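Putative cytidylyltransferase (Burkholderia pseudomallei, PDB 5X9Q) probably catalyses transfer of the adenylyl group of ATP to D-glycero-beta-D-manno-heptose 1-phosphate, giving ADP-heptose and diphosphate for the heptose biosynthesis pathway. Local coordinates at residues T41-F45 and V68-S72; E18-I22 and V103-V107; L56-K60 and L100-D104; S72-M78 and F109-T113. All blocks are in the same frame, centred on the assembly; numbering follows the deposited sequence.

Contact 1: T41-F45 and V68-S72; sequences TNGVF and VGVNS
Gly69 O draws two groups of the neighbouring strand toward it: the N-H of Gly43, hydrogen-bonded at 2.9 Å from Gly43 N, and the CA-H of Asn42. The strands 38-43 and 65-71, with helix 50-62 between them in the chain, form a beta-alpha-beta unit of the Rossmann-like sheet of the cytidylyltransferase family, and the contact lies at their C-terminal ends. Thr41 pairs with Val68, Asn42 with Gly69 and Gly43 with Val70, all in parallel register. Gly69 N gives the shortest bond, 2.6 Å to Thr41 O, while the ladder slackens at its end, where Asn71 N makes only a weak bond of 3.4 Å to Gly43 O.

On the sheet face carrying Thr41, Val68 and Val70, Thr41 and Val68 stand side by side and point the same way. The hydroxyl OG1 of Thr41 faces other elements, bonding to Tyr55 OH and Val127 O. Past the strand the backbone of Phe45 takes a left-handed conformation, and with CG beside the backbone N (chi1 -62°) its ring folds back beside Gly43, on the side where a glycine has no side chain. The ring also meets His52, the last residue of the HxGH sequence of nucleotidyltransferases. Phe45 CE2 reaches the neighbouring strand, 3.5 Å from Val68 CG1.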
loop_
_atom_site.group_PDB
_atom_site.type_symbol
_atom_site.label_atom_id
_atom_site.label_comp_id
_atom_site.label_asym_id
_atom_site.label_seq_id
_atom_site.Cartn_x
_atom_site.Cartn_y
_atom_site.Cartn_z
ATOM N N THR A 41 -15.324 0.336 -6.416
ATOM C CA THR A 41 -15.270 -0.924 -5.702
ATOM C C THR A 41 -15.478 -0.710 -4.192
ATOM O O THR A 41 -15.333 0.393 -3.686
ATOM C CB THR A 41 -13.936 -1.635 -5.944
ATOM O OG1 THR A 41 -14.073 -3.008 -5.565
ATOM C CG2 THR A 41 -12.814 -1.003 -5.114
ATOM N N ASN A 42 -15.782 -1.770 -3.463
ATOM C CA ASN A 42 -16.007 -1.646 -2.045
ATOM C C ASN A 42 -15.442 -2.837 -1.300
ATOM O O ASN A 42 -15.199 -3.896 -1.897
ATOM C CB ASN A 42 -17.491 -1.511 -1.712
ATOM C CG ASN A 42 -18.296 -2.721 -2.134
ATOM O OD1 ASN A 42 -18.755 -3.482 -1.293
ATOM N ND2 ASN A 42 -18.507 -2.879 -3.437
ATOM N N GLY A 43 -15.213 -2.652 0.001
ATOM C CA GLY A 43 -14.703 -3.734 0.821
ATOM C C GLY A 43 -14.404 -3.323 2.248
ATOM O O GLY A 43 -14.517 -2.162 2.639
ATOM N N VAL A 44 -14.026 -4.298 3.053
ATOM C CA VAL A 44 -13.673 -4.004 4.423
ATOM C C VAL A 44 -12.224 -3.521 4.445
ATOM O O VAL A 44 -11.902 -2.485 5.038
ATOM C CB VAL A 44 -13.884 -5.238 5.331
ATOM C CG1 VAL A 44 -13.446 -4.911 6.725
ATOM C CG2 VAL A 44 -15.376 -5.633 5.301
ATOM N N PHE A 45 -11.378 -4.274 3.751
ATOM C CA PHE A 45 -9.960 -3.998 3.653
ATOM C C PHE A 45 -9.337 -3.860 5.045
ATOM O O PHE A 45 -8.616 -2.886 5.293
ATOM C CB PHE A 45 -9.723 -2.731 2.824
ATOM C CG PHE A 45 -10.213 -2.832 1.402
ATOM C CD1 PHE A 45 -9.499 -3.541 0.458
ATOM C CD2 PHE A 45 -11.370 -2.198 1.007
ATOM C CE1 PHE A 45 -9.940 -3.633 -0.855
ATOM C CE2 PHE A 45 -11.811 -2.277 -0.309
ATOM C CZ PHE A 45 -11.097 -2.999 -1.234
ATOM N N VAL A 68 -13.115 3.859 -3.936
ATOM C CA VAL A 68 -13.264 2.698 -3.062
ATOM C C VAL A 68 -14.232 3.007 -1.903
ATOM O O VAL A 68 -14.076 4.001 -1.192
ATOM C CB VAL A 68 -11.908 2.259 -2.510
ATOM C CG1 VAL A 68 -12.043 0.937 -1.783
ATOM C CG2 VAL A 68 -10.900 2.134 -3.659
ATOM N N GLY A 69 -15.266 2.185 -1.755
ATOM C CA GLY A 69 -16.199 2.308 -0.647
ATOM C C GLY A 69 -15.800 1.409 0.511
ATOM O O GLY A 69 -15.489 0.220 0.331
ATOM N N VAL A 70 -15.797 1.965 1.713
ATOM C CA VAL A 70 -15.302 1.192 2.855
ATOM C C VAL A 70 -16.340 1.064 3.966
ATOM O O VAL A 70 -16.791 2.069 4.536
ATOM C CB VAL A 70 -14.030 1.816 3.418
ATOM C CG1 VAL A 70 -13.531 1.012 4.606
ATOM C CG2 VAL A 70 -12.977 1.888 2.325
ATOM N N ASN A 71 -16.723 -0.172 4.258
ATOM C CA ASN A 71 -17.690 -0.435 5.318
ATOM C C ASN A 71 -17.291 0.230 6.639
ATOM O O ASN A 71 -16.170 0.027 7.133
ATOM C CB ASN A 71 -17.826 -1.946 5.533
ATOM C CG ASN A 71 -18.246 -2.681 4.280
ATOM O OD1 ASN A 71 -17.454 -2.850 3.338
ATOM N ND2 ASN A 71 -19.481 -3.167 4.275
ATOM N N SER A 72 -18.239 0.956 7.233
ATOM C CA SER A 72 -18.081 1.468 8.603
ATOM C C SER A 72 -17.998 0.295 9.548
ATOM O O SER A 72 -18.383 -0.830 9.196
ATOM C CB SER A 72 -19.248 2.356 9.036
ATOM O OG SER A 72 -20.369 1.546 9.368
#

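Contact 2: E18-I22 and V103-V107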
loop_
_atom_site.group_PDB
_atom_site.type_symbol
_atom_site.label_atom_id
_atom_site.label_comp_id
_atom_site.label_asym_id
_atom_site.label_seq_id
_atom_site.Cartn_x
_atom_site.Cartn_y
_atom_site.Cartn_z
ATOM N N GLU A 18 -4.227 11.762 2.479
ATOM C CA GLU A 18 -5.523 11.986 3.110
ATOM C C GLU A 18 -6.443 12.890 2.282
ATOM O O GLU A 18 -7.613 13.063 2.625
ATOM C CB GLU A 18 -5.338 12.571 4.512
ATOM C CG GLU A 18 -4.994 11.541 5.575
ATOM C CD GLU A 18 -4.460 12.171 6.846
ATOM O OE1 GLU A 18 -4.714 13.373 7.067
ATOM O OE2 GLU A 18 -3.786 11.464 7.623
ATOM N N ARG A 19 -5.922 13.463 1.201
ATOM C CA ARG A 19 -6.720 14.339 0.360
ATOM C C ARG A 19 -7.817 13.497 -0.308
ATOM O O ARG A 19 -8.804 14.039 -0.803
ATOM C CB ARG A 19 -5.826 15.137 -0.590
ATOM C CG ARG A 19 -5.105 14.287 -1.624
ATOM C CD ARG A 19 -4.162 15.130 -2.469
ATOM N NE ARG A 19 -3.497 14.336 -3.498
ATOM C CZ ARG A 19 -2.407 13.605 -3.290
ATOM N NH1 ARG A 19 -1.854 13.564 -2.086
ATOM N NH2 ARG A 19 -1.867 12.916 -4.287
ATOM N N LYS A 20 -7.641 12.172 -0.322
ATOM C CA LYS A 20 -8.610 11.283 -0.924
ATOM C C LYS A 20 -9.830 10.890 -0.113
ATOM O O LYS A 20 -10.805 10.392 -0.683
ATOM C CB LYS A 20 -7.847 10.042 -1.353
ATOM C CG LYS A 20 -6.670 10.348 -2.209
ATOM C CD LYS A 20 -5.989 9.084 -2.648
ATOM C CE LYS A 20 -4.673 9.401 -3.335
ATOM N NZ LYS A 20 -3.957 8.148 -3.766
ATOM N N LEU A 21 -9.770 11.098 1.199
ATOM C CA LEU A 21 -10.883 10.770 2.078
ATOM C C LEU A 21 -11.977 11.799 1.852
ATOM O O LEU A 21 -11.759 12.996 2.038
ATOM C CB LEU A 21 -10.437 10.782 3.540
ATOM C CG LEU A 21 -9.125 10.059 3.856
ATOM C CD1 LEU A 21 -8.630 10.427 5.246
ATOM C CD2 LEU A 21 -9.295 8.554 3.723
ATOM N N ILE A 22 -13.151 11.343 1.488
ATOM C CA ILE A 22 -14.238 12.220 1.185
ATOM C C ILE A 22 -15.579 11.693 1.685
ATOM O O ILE A 22 -15.764 10.524 1.864
ATOM C CB ILE A 22 -14.272 12.435 -0.331
ATOM C CG1 ILE A 22 -15.349 13.376 -0.729
ATOM C CG2 ILE A 22 -14.592 11.177 -1.086
ATOM C CD1 ILE A 22 -15.017 14.059 -2.016
ATOM N N VAL A 103 -5.514 4.467 -6.087
ATOM C CA VAL A 103 -6.827 4.878 -5.577
ATOM C C VAL A 103 -6.975 6.385 -5.685
ATOM O O VAL A 103 -6.054 7.114 -5.324
ATOM C CB VAL A 103 -7.035 4.467 -4.063
ATOM C CG1 VAL A 103 -8.313 5.095 -3.496
ATOM C CG2 VAL A 103 -7.091 2.966 -3.871
ATOM N N ASP A 104 -8.110 6.878 -6.159
ATOM C CA ASP A 104 -8.300 8.332 -6.184
ATOM C C ASP A 104 -9.171 8.844 -5.041
ATOM O O ASP A 104 -8.890 9.890 -4.470
ATOM C CB ASP A 104 -8.914 8.771 -7.510
ATOM C CG ASP A 104 -8.027 8.427 -8.680
ATOM O OD1 ASP A 104 -7.041 9.169 -8.917
ATOM O OD2 ASP A 104 -8.288 7.394 -9.340
ATOM N N TRP A 105 -10.213 8.105 -4.686
ATOM C CA TRP A 105 -11.143 8.585 -3.672
ATOM C C TRP A 105 -11.561 7.441 -2.774
ATOM O O TRP A 105 -11.855 6.357 -3.254
ATOM C CB TRP A 105 -12.388 9.233 -4.312
ATOM C CG TRP A 105 -12.060 10.371 -5.257
ATOM C CD1 TRP A 105 -12.080 10.344 -6.636
ATOM C CD2 TRP A 105 -11.620 11.683 -4.894
ATOM N NE1 TRP A 105 -11.700 11.565 -7.135
ATOM C CE2 TRP A 105 -11.413 12.403 -6.089
ATOM C CE3 TRP A 105 -11.396 12.328 -3.669
ATOM C CZ2 TRP A 105 -10.979 13.730 -6.095
ATOM C CZ3 TRP A 105 -10.969 13.647 -3.679
ATOM C CH2 TRP A 105 -10.771 14.334 -4.882
ATOM N N VAL A 106 -11.591 7.687 -1.469
ATOM C CA VAL A 106 -12.048 6.681 -0.512
ATOM C C VAL A 106 -13.249 7.241 0.265
ATOM O O VAL A 106 -13.158 8.319 0.872
ATOM C CB VAL A 106 -10.922 6.259 0.470
ATOM C CG1 VAL A 106 -11.376 5.099 1.348
ATOM C CG2 VAL A 106 -9.641 5.886 -0.314
ATOM N N VAL A 107 -14.365 6.509 0.214
ATOM C CA VAL A 107 -15.627 6.905 0.855
ATOM C C VAL A 107 -16.115 5.826 1.809
ATOM O O VAL A 107 -16.141 4.647 1.446
ATOM C CB VAL A 107 -16.747 7.121 -0.167
ATOM C CG1 VAL A 107 -18.050 7.406 0.546
ATOM C CG2 VAL A 107 -16.411 8.248 -1.047
#
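A single beta bridge joins the loop ahead of helix 24-30 to strand 105-109, the outermost strand on this side of the parallel sheet. Val106 supplies both bonds: Val106 N donates to Lys20 O at 2.9 Å, and Val106 O accepts from Ile22 N at 3.1 Å, so that Leu21 sits between the two.

Lys20 then reaches back along the other segment. Its chain is extended beyond CG, so the methylenes run past the backbone carbonyls, CG 3.2 Å from Asp104 O, before NZ binds Val103 O at 2.8 Å, nearly along the C=O axis. Ala98 O takes a second bond from the same ammonium. Around the bridge, the benzo edge of Trp105 turns toward the loop, with CE3 3.6 Å from Lys20 O and that oxygen near the ring plane. Ile22 CG2 packs against Val107 CG2 at 3.4 Å.

Arg19 NH1 hydrogen-bonds Ser16 O of its own chain, while NH2 forms a salt bridge with Glu101 of the second subunit, also a long, weak ion partner of Lys20. For the buried lysine, the carbonyl oxygens of Val103 and Ala98 probably stand in for water, which would favour its keeping a positive charge.

Contact 3: L56-K60 and L100-D104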
loop_
_atom_site.group_PDB
_atom_site.type_symbol
_atom_site.label_atom_id
_atom_site.label_comp_id
_atom_site.label_asym_id
_atom_site.label_seq_id
_atom_site.Cartn_x
_atom_site.Cartn_y
_atom_site.Cartn_z
ATOM N N LEU A 56 -6.708 -3.736 -6.861
ATOM C CA LEU A 56 -7.016 -2.307 -6.810
ATOM C C LEU A 56 -6.378 -1.571 -7.994
ATOM O O LEU A 56 -6.928 -0.599 -8.510
ATOM C CB LEU A 56 -6.537 -1.700 -5.490
ATOM C CG LEU A 56 -7.470 -1.867 -4.289
ATOM C CD1 LEU A 56 -6.988 -1.032 -3.113
ATOM C CD2 LEU A 56 -8.898 -1.500 -4.663
ATOM N N ALA A 57 -5.210 -2.054 -8.408
ATOM C CA ALA A 57 -4.440 -1.501 -9.521
ATOM C C ALA A 57 -5.054 -1.819 -10.875
ATOM O O ALA A 57 -5.170 -0.930 -11.713
ATOM C CB ALA A 57 -2.986 -1.979 -9.454
ATOM N N ASP A 58 -5.512 -3.054 -11.045
ATOM C CA ASP A 58 -6.167 -3.461 -12.279
ATOM C C ASP A 58 -7.499 -2.724 -12.464
ATOM O O ASP A 58 -7.857 -2.359 -13.586
ATOM C CB ASP A 58 -6.396 -4.974 -12.292
ATOM C CG ASP A 58 -5.132 -5.752 -12.599
ATOM O OD1 ASP A 58 -4.153 -5.137 -13.071
ATOM O OD2 ASP A 58 -5.117 -6.980 -12.367
ATOM N N ALA A 59 -8.231 -2.503 -11.371
ATOM C CA ALA A 59 -9.513 -1.806 -11.451
ATOM C C ALA A 59 -9.238 -0.389 -11.936
ATOM O O ALA A 59 -9.943 0.112 -12.820
ATOM C CB ALA A 59 -10.233 -1.796 -10.085
ATOM N N LYS A 60 -8.171 0.227 -11.411
ATOM C CA LYS A 60 -7.780 1.578 -11.837
ATOM C C LYS A 60 -7.476 1.589 -13.336
ATOM O O LYS A 60 -7.844 2.521 -14.033
ATOM C CB LYS A 60 -6.549 2.092 -11.058
ATOM C CG LYS A 60 -6.062 3.474 -11.524
ATOM C CD LYS A 60 -7.212 4.480 -11.441
ATOM C CE LYS A 60 -6.848 5.866 -11.984
ATOM N NZ LYS A 60 -6.007 6.722 -11.106
ATOM N N LEU A 100 -2.532 4.459 -1.252
ATOM C CA LEU A 100 -2.263 3.712 -2.472
ATOM C C LEU A 100 -2.232 4.606 -3.708
ATOM O O LEU A 100 -3.090 5.479 -3.896
ATOM C CB LEU A 100 -3.326 2.628 -2.650
ATOM C CG LEU A 100 -3.278 1.573 -1.549
ATOM C CD1 LEU A 100 -4.426 0.587 -1.677
ATOM C CD2 LEU A 100 -1.916 0.862 -1.599
ATOM N N GLU A 101 -1.241 4.366 -4.558
ATOM C CA GLU A 101 -1.086 5.137 -5.781
ATOM C C GLU A 101 -2.297 5.033 -6.692
ATOM O O GLU A 101 -2.678 6.005 -7.331
ATOM C CB GLU A 101 0.144 4.685 -6.563
ATOM C CG GLU A 101 0.378 5.556 -7.794
ATOM C CD GLU A 101 1.694 5.271 -8.483
ATOM O OE1 GLU A 101 2.226 4.147 -8.322
ATOM O OE2 GLU A 101 2.222 6.188 -9.157
ATOM N N CYS A 102 -2.889 3.851 -6.781
ATOM C CA CYS A 102 -3.930 3.669 -7.781
ATOM C C CYS A 102 -5.304 4.171 -7.368
ATOM O O CYS A 102 -6.166 4.309 -8.223
ATOM C CB CYS A 102 -4.023 2.199 -8.173
ATOM S SG CYS A 102 -4.527 1.120 -6.843
ATOM N N VAL A 103 -5.514 4.467 -6.087
ATOM C CA VAL A 103 -6.827 4.878 -5.577
ATOM C C VAL A 103 -6.975 6.385 -5.685
ATOM O O VAL A 103 -6.054 7.114 -5.324
ATOM C CB VAL A 103 -7.035 4.467 -4.063
ATOM C CG1 VAL A 103 -8.313 5.095 -3.496
ATOM C CG2 VAL A 103 -7.091 2.966 -3.871
ATOM N N ASP A 104 -8.110 6.878 -6.159
ATOM C CA ASP A 104 -8.300 8.332 -6.184
ATOM C C ASP A 104 -9.171 8.844 -5.041
ATOM O O ASP A 104 -8.890 9.890 -4.470
ATOM C CB ASP A 104 -8.914 8.771 -7.510
ATOM C CG ASP A 104 -8.027 8.427 -8.680
ATOM O OD1 ASP A 104 -7.041 9.169 -8.917
ATOM O OD2 ASP A 104 -8.288 7.394 -9.340
#
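Leu56 and Leu100 carry the apolar part of the contact, meeting through one methyl each, Leu56 CD1 and Leu100 CD1, at 3.4 Å with their side chains at about a right angle. The same Leu56 methyl also touches Val103 CG2 at 4.1 Å, so one methyl of Leu56 meets both Leu100 and Val103. Between them Cys102 turns its sulfur onto the helix: with SG placed between its own backbone N and carbonyl carbon (chi1 64°), it rests against the turn at Leu56 and Ala57, 3.7 Å from Leu56 CB and 3.4 Å from Leu56 O.

The polar part belongs to Lys60. Its aliphatic chain passes by the carbonyl of Cys102, with CD 3.4 Å from Cys102 O. Bends at chi2 (56°) and chi4 (-77°) then bring the ammonium round to the carboxylate of Asp104. There Lys60 NZ forms a salt bridge with Asp104 OD2 at 3.0 Å, using the syn lone pair of that oxygen, and a weak second bond to OD1 at 3.4 Å. OD2 also accepts from Leu66 N, which would help to fix the carboxylate and its negative charge. Lys60 touches a crystal neighbour as well, so the lattice may influence its course.

Toward the dimer partner, Ala57 packs on Phe17 and Leu100 on Ala99 of the second subunit. Within the fold, the contact lays helix 50-62 against the loop that leads from helix 90-98 into strand 105-109, with strand 65-71 next to it through Leu66 and Val68.

Contact 4: S72-M78 and F109-T113; sequences SDASVRM and FDEKT
The backbones of a short helix, 73-76, and of the irregular loop after strand 105-109 run close together, with CA atoms 5.1 Å apart both for Ser72 with Asp110 and for Ser75 with Lys112. One main-chain bond joins them, Ser72 N to Phe109 O at 2.9 Å. It extends the pairing of strands 65-71 and 105-109 by one step past the end of strand 65-71.

Ser72 is the N-cap of the helix, and its hydroxyl works in two directions. OG accepts from Ser75 N at 3.0 Å in a nearly straight N-H...O bond (163°), and donates weakly to Asp110 OD1 at 3.1 Å, so one hydroxyl both caps the helix and, weakly, ties it to the 109-113 loop. One turn on, Ser75 holds OG anti to its backbone N (chi1 169°), which aims it at the loop and at Glu111 O. That hydrogen bond is modelled too short for its length to be trusted. Nearer the surface Met78 lies against the aliphatic part of Lys112: Met78 SD is 3.6 Å from Lys112 CB, while Met78 CB meets Lys112 CG.

The serine N-cap thus starts helix 73-76 directly after strand 65-71, at the C-terminal edge of the parallel Rossmann-like sheet, with the loop after strand 105-109 beside it.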
loop_
_atom_site.group_PDB
_atom_site.type_symbol
_atom_site.label_atom_id
_atom_site.label_comp_id
_atom_site.label_asym_id
_atom_site.label_seq_id
_atom_site.Cartn_x
_atom_site.Cartn_y
_atom_site.Cartn_z
ATOM N N SER A 72 -18.239 0.956 7.233
ATOM C CA SER A 72 -18.081 1.468 8.603
ATOM C C SER A 72 -17.998 0.295 9.548
ATOM O O SER A 72 -18.383 -0.830 9.196
ATOM C CB SER A 72 -19.248 2.356 9.036
ATOM O OG SER A 72 -20.369 1.546 9.368
ATOM N N ASP A 73 -17.510 0.561 10.754
ATOM C CA ASP A 73 -17.328 -0.500 11.739
ATOM C C ASP A 73 -18.662 -1.176 12.073
ATOM O O ASP A 73 -18.738 -2.414 12.111
ATOM C CB ASP A 73 -16.679 0.068 13.009
ATOM C CG ASP A 73 -15.276 0.635 12.752
ATOM O OD1 ASP A 73 -14.531 0.045 11.930
ATOM O OD2 ASP A 73 -14.932 1.695 13.344
ATOM N N ALA A 74 -19.707 -0.378 12.268
ATOM C CA ALA A 74 -21.030 -0.919 12.551
ATOM C C ALA A 74 -21.474 -1.779 11.368
ATOM O O ALA A 74 -21.876 -2.930 11.538
ATOM C CB ALA A 74 -22.024 0.201 12.802
ATOM N N SER A 75 -21.393 -1.210 10.166
ATOM C CA SER A 75 -21.764 -1.915 8.946
ATOM C C SER A 75 -21.056 -3.262 8.806
ATOM O O SER A 75 -21.677 -4.259 8.438
ATOM C CB SER A 75 -21.481 -1.045 7.719
ATOM O OG SER A 75 -21.588 -1.800 6.523
ATOM N N VAL A 76 -19.749 -3.298 9.053
ATOM C CA VAL A 76 -18.997 -4.547 8.926
ATOM C C VAL A 76 -19.584 -5.576 9.880
ATOM O O VAL A 76 -19.606 -6.777 9.611
ATOM C CB VAL A 76 -17.505 -4.348 9.246
ATOM C CG1 VAL A 76 -16.773 -5.680 9.213
ATOM C CG2 VAL A 76 -16.880 -3.363 8.269
ATOM N N ARG A 77 -20.079 -5.103 10.998
ATOM C CA ARG A 77 -20.671 -5.980 11.980
ATOM C C ARG A 77 -21.928 -6.601 11.438
ATOM O O ARG A 77 -22.470 -7.519 12.022
ATOM C CB ARG A 77 -21.063 -5.171 13.210
ATOM C CG ARG A 77 -20.383 -5.583 14.491
ATOM C CD ARG A 77 -20.311 -4.405 15.436
ATOM N NE ARG A 77 -19.010 -3.769 15.395
ATOM C CZ ARG A 77 -18.801 -2.481 15.612
ATOM N NH1 ARG A 77 -17.581 -2.004 15.546
ATOM N NH2 ARG A 77 -19.803 -1.670 15.898
ATOM N N MET A 78 -22.395 -6.101 10.310
ATOM C CA MET A 78 -23.658 -6.633 9.762
ATOM C C MET A 78 -23.537 -8.014 9.054
ATOM O O MET A 78 -24.551 -8.684 8.857
ATOM C CB MET A 78 -24.476 -5.568 9.022
ATOM C CG MET A 78 -25.104 -4.524 9.933
ATOM S SD MET A 78 -25.984 -3.244 9.019
ATOM C CE MET A 78 -26.525 -2.183 10.358
ATOM N N PHE A 109 -19.224 3.999 4.051
ATOM C CA PHE A 109 -20.679 3.894 4.069
ATOM C C PHE A 109 -21.102 3.042 5.250
ATOM O O PHE A 109 -20.366 2.159 5.671
ATOM C CB PHE A 109 -21.231 3.314 2.757
ATOM C CG PHE A 109 -20.776 1.917 2.467
ATOM C CD1 PHE A 109 -19.553 1.683 1.827
ATOM C CD2 PHE A 109 -21.567 0.830 2.821
ATOM C CE1 PHE A 109 -19.121 0.380 1.554
ATOM C CE2 PHE A 109 -21.152 -0.479 2.552
ATOM C CZ PHE A 109 -19.916 -0.705 1.915
ATOM N N ASP A 110 -22.280 3.346 5.801
ATOM C CA ASP A 110 -22.762 2.737 7.048
ATOM C C ASP A 110 -23.707 1.549 6.847
ATOM O O ASP A 110 -23.809 0.672 7.705
ATOM C CB ASP A 110 -23.491 3.786 7.875
ATOM C CG ASP A 110 -22.557 4.818 8.458
ATOM O OD1 ASP A 110 -21.568 4.445 9.123
ATOM O OD2 ASP A 110 -22.848 6.016 8.288
ATOM N N GLU A 111 -24.430 1.551 5.731
ATOM C CA GLU A 111 -25.392 0.501 5.454
ATOM C C GLU A 111 -24.691 -0.851 5.319
ATOM O O GLU A 111 -23.462 -0.931 5.206
ATOM C CB GLU A 111 -26.206 0.799 4.184
ATOM C CG GLU A 111 -26.886 2.180 4.107
ATOM C CD GLU A 111 -25.937 3.319 3.688
ATOM O OE1 GLU A 111 -25.521 3.344 2.515
ATOM O OE2 GLU A 111 -25.623 4.207 4.506
ATOM N N LYS A 112 -25.478 -1.916 5.290
ATOM C CA LYS A 112 -24.924 -3.259 5.216
ATOM C C LYS A 112 -24.381 -3.566 3.816
ATOM O O LYS A 112 -23.421 -4.323 3.668
ATOM C CB LYS A 112 -26.006 -4.282 5.587
ATOM C CG LYS A 112 -25.540 -5.731 5.619
ATOM C CD LYS A 112 -26.636 -6.657 6.124
ATOM C CE LYS A 112 -27.949 -6.406 5.393
ATOM N NZ LYS A 112 -28.969 -7.443 5.752
ATOM N N THR A 113 -24.991 -2.963 2.795
ATOM C CA THR A 113 -24.549 -3.166 1.430
ATOM C C THR A 113 -24.215 -1.816 0.809
ATOM O O THR A 113 -24.709 -0.777 1.256
ATOM C CB THR A 113 -25.631 -3.894 0.582
ATOM O OG1 THR A 113 -26.693 -2.996 0.245
ATOM C CG2 THR A 113 -26.172 -5.123 1.320
#

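Contact 1 is the buried core of the set; the other three are partly buried, and contact 4 has the most exposed residues. Contacts 1, 2 and 4 are stitched together through the sheet, since strand 65-71 hydrogen-bonds to strand 105-109 along its length, and contacts 1 and 4 share Ser72. Contacts 2 and 3 share Val103 and Asp104 and both reach the second subunit, whereas contacts 3 and 4 lie on opposite sides of the chain's centre, nearest atoms about 12 Å apart. The chemistry follows position: backbone ladder and methyls in contact 1, lysine ends bound to carbonyls in contact 2 and to a carboxylate in contact 3, hydroxyl capping in contact 4.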